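Local structure of uncharacterized protein (Thermus thermophilus HB8, 6SCE) at residues A[402-406]-A[407-411]. The protein is a CARF-containing DNA nuclease of type III CRISPR defence, switched on by cyclic oligoadenylate. Sequence-based numbering, arbitrary orientation.
Sequences YLDGD and RLLLL. With nucleotides of chain B.
R407 and D404 meet in a salt bridge at the type II' turn of a β-hairpin, a worked example of how a tight turn can present its backbone to a ligand. The turn runs from D404 to R407, with G405 at its first corner, where phi is positive, and the hydrogen bond from D404 N to R407 O links the backbones. Followed outward, R407 starts with CB against the carbonyl of D406; a chi1 of 38° sets CG between the backbone N and carbonyl carbon, 3.7 Å from D404 O. From there the chain runs extended to NE, beside the aspartate. One face of the guanidinium takes L409 CD2 near its rim, and at its edge NH2 gives D404 OD2 a nearly straight bond of 2.6 Å, in the guanidinium plane, although the carboxylate is turned 46° against it. NH1 reaches E415, while D404 is also held by the backbone of G636 and L637. A leucine in place of R407 would probably leave the buried carboxylate of D404 with its backbone donors but no guanidinium, and take from E415 the charge it pairs with. Further along the hairpin, L409 CD1 packs 3.7 Å from D404 CB, and Y402 and L409 exchange backbone hydrogen bonds. The ligand lies along the first strand: G405 N donates to N7 of A4 of chain B (3.0 Å), G405 O accepts from its N6 (3.1 Å), and Y402 OH bonds OP1 of A1 of chain B, consistent with recognition of the cyclic oligoadenylate activator. L403 and L408 pair on the other side of the sheet, over helix 303-312; L409 and L411 meet helix 90-100, and strand 407-410 runs antiparallel between strands 399-404 and 415-417.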
# COMPACT_ATOMS: atom_id res chain seq x y z
N TYR A 402 -4.11 16.55 0.37
CA TYR A 402 -3.28 15.38 0.24
C TYR A 402 -2.78 15.02 1.62
O TYR A 402 -2.03 15.79 2.25
CB TYR A 402 -2.12 15.67 -0.70
CG TYR A 402 -1.20 14.50 -0.94
CD1 TYR A 402 -0.15 14.24 -0.09
CD2 TYR A 402 -1.38 13.65 -2.04
CE1 TYR A 402 0.70 13.17 -0.30
CE2 TYR A 402 -0.55 12.56 -2.25
CZ TYR A 402 0.49 12.32 -1.38
OH TYR A 402 1.34 11.24 -1.54
N LEU A 403 -3.13 13.82 2.10
CA LEU A 403 -2.58 13.33 3.36
C LEU A 403 -1.12 13.02 3.23
O LEU A 403 -0.71 12.26 2.37
CB LEU A 403 -3.32 12.08 3.85
CG LEU A 403 -2.78 11.46 5.16
CD1 LEU A 403 -3.17 12.30 6.36
CD2 LEU A 403 -3.36 10.06 5.35
N ASP A 404 -0.32 13.64 4.10
CA ASP A 404 1.08 13.36 4.17
C ASP A 404 1.36 12.78 5.55
O ASP A 404 1.68 13.52 6.49
CB ASP A 404 1.87 14.64 3.92
CG ASP A 404 3.37 14.43 4.05
OD1 ASP A 404 3.85 13.32 3.78
OD2 ASP A 404 4.08 15.38 4.48
N GLY A 405 1.23 11.46 5.66
CA GLY A 405 1.41 10.75 6.94
C GLY A 405 0.21 11.00 7.83
O GLY A 405 -0.82 10.32 7.72
N ASP A 406 0.35 12.00 8.71
CA ASP A 406 -0.66 12.32 9.73
C ASP A 406 -1.40 13.66 9.63
O ASP A 406 -2.25 13.95 10.46
CB ASP A 406 -0.02 12.25 11.11
CG ASP A 406 1.03 13.31 11.31
OD1 ASP A 406 1.84 13.53 10.40
OD2 ASP A 406 1.05 13.95 12.39
N ARG A 407 -1.11 14.46 8.62
CA ARG A 407 -1.76 15.76 8.47
C ARG A 407 -2.11 15.92 7.01
O ARG A 407 -1.43 15.35 6.15
CB ARG A 407 -0.77 16.87 8.88
CG ARG A 407 0.62 16.46 8.39
CD ARG A 407 1.66 17.54 8.26
NE ARG A 407 2.63 17.16 7.22
CZ ARG A 407 3.68 17.91 6.89
NH1 ARG A 407 3.93 19.03 7.55
NH2 ARG A 407 4.49 17.52 5.91
N LEU A 408 -3.16 16.67 6.71
CA LEU A 408 -3.49 16.96 5.36
C LEU A 408 -2.78 18.21 4.91
O LEU A 408 -2.85 19.27 5.56
CB LEU A 408 -4.97 17.18 5.17
CG LEU A 408 -5.91 16.13 5.64
CD1 LEU A 408 -7.31 16.63 5.37
CD2 LEU A 408 -5.68 14.81 4.94
N LEU A 409 -2.13 18.11 3.77
CA LEU A 409 -1.64 19.27 3.07
C LEU A 409 -2.74 19.85 2.22
O LEU A 409 -3.43 19.14 1.48
CB LEU A 409 -0.48 18.90 2.19
CG LEU A 409 0.58 18.07 2.87
CD1 LEU A 409 1.66 17.76 1.86
CD2 LEU A 409 1.13 18.81 4.09
N LEU A 410 -2.96 21.16 2.33
CA LEU A 410 -3.95 21.84 1.52
C LEU A 410 -3.23 22.32 0.28
O LEU A 410 -2.16 22.93 0.37
CB LEU A 410 -4.54 23.05 2.28
CG LEU A 410 -5.02 22.73 3.69
CD1 LEU A 410 -5.58 24.02 4.31
CD2 LEU A 410 -6.08 21.64 3.65
N LEU A 411 -3.79 22.04 -0.89
CA LEU A 411 -3.08 22.33 -2.13
C LEU A 411 -2.78 23.84 -2.35
O LEU A 411 -1.74 24.16 -2.89
CB LEU A 411 -3.82 21.74 -3.33
CG LEU A 411 -3.30 20.33 -3.69
CD1 LEU A 411 -1.88 20.38 -4.24
CD2 LEU A 411 -3.36 19.38 -2.49
P A B 4 -1.79 4.44 -3.44
OP1 A B 4 -0.61 3.62 -3.05
OP2 A B 4 -3.14 4.10 -2.87
O5' A B 4 -1.44 5.97 -3.15
C5' A B 4 -1.49 6.42 -1.79
C4' A B 4 -0.55 7.59 -1.64
O4' A B 4 -0.82 8.28 -0.38
C3' A B 4 0.91 7.18 -1.60
O3' A B 4 1.81 8.12 -2.19
C2' A B 4 1.17 7.12 -0.09
O2' A B 4 2.54 7.17 0.23
C1' A B 4 0.39 8.35 0.34
N9 A B 4 0.12 8.44 1.76
C8 A B 4 0.38 9.54 2.54
N7 A B 4 0.10 9.35 3.80
C5 A B 4 -0.35 8.03 3.88
C6 A B 4 -0.80 7.23 4.95
N6 A B 4 -0.84 7.63 6.22
N1 A B 4 -1.15 5.95 4.66
C2 A B 4 -1.08 5.54 3.39
N3 A B 4 -0.70 6.21 2.30
C4 A B 4 -0.35 7.46 2.61
P A B 1 1.73 8.59 -3.71
OP1 A B 1 1.24 10.00 -3.79
OP2 A B 1 1.00 7.56 -4.55
O5' A B 1 3.28 8.63 -4.10
C5' A B 1 3.96 7.48 -4.61
C4' A B 1 5.41 7.58 -4.22
O4' A B 1 5.55 7.32 -2.80
C3' A B 1 6.31 6.57 -4.95
O3' A B 1 6.96 7.26 -6.03
C2' A B 1 7.26 6.09 -3.84
O2' A B 1 8.39 6.92 -3.74
C1' A B 1 6.39 6.20 -2.60
N9 A B 1 5.54 5.04 -2.33
C8 A B 1 4.21 5.06 -2.01
N7 A B 1 3.73 3.86 -1.82
C5 A B 1 4.80 3.01 -2.00
C6 A B 1 4.92 1.61 -1.93
N6 A B 1 3.90 0.80 -1.66
N1 A B 1 6.15 1.07 -2.17
C2 A B 1 7.16 1.90 -2.46
N3 A B 1 7.15 3.23 -2.57
C4 A B 1 5.93 3.73 -2.32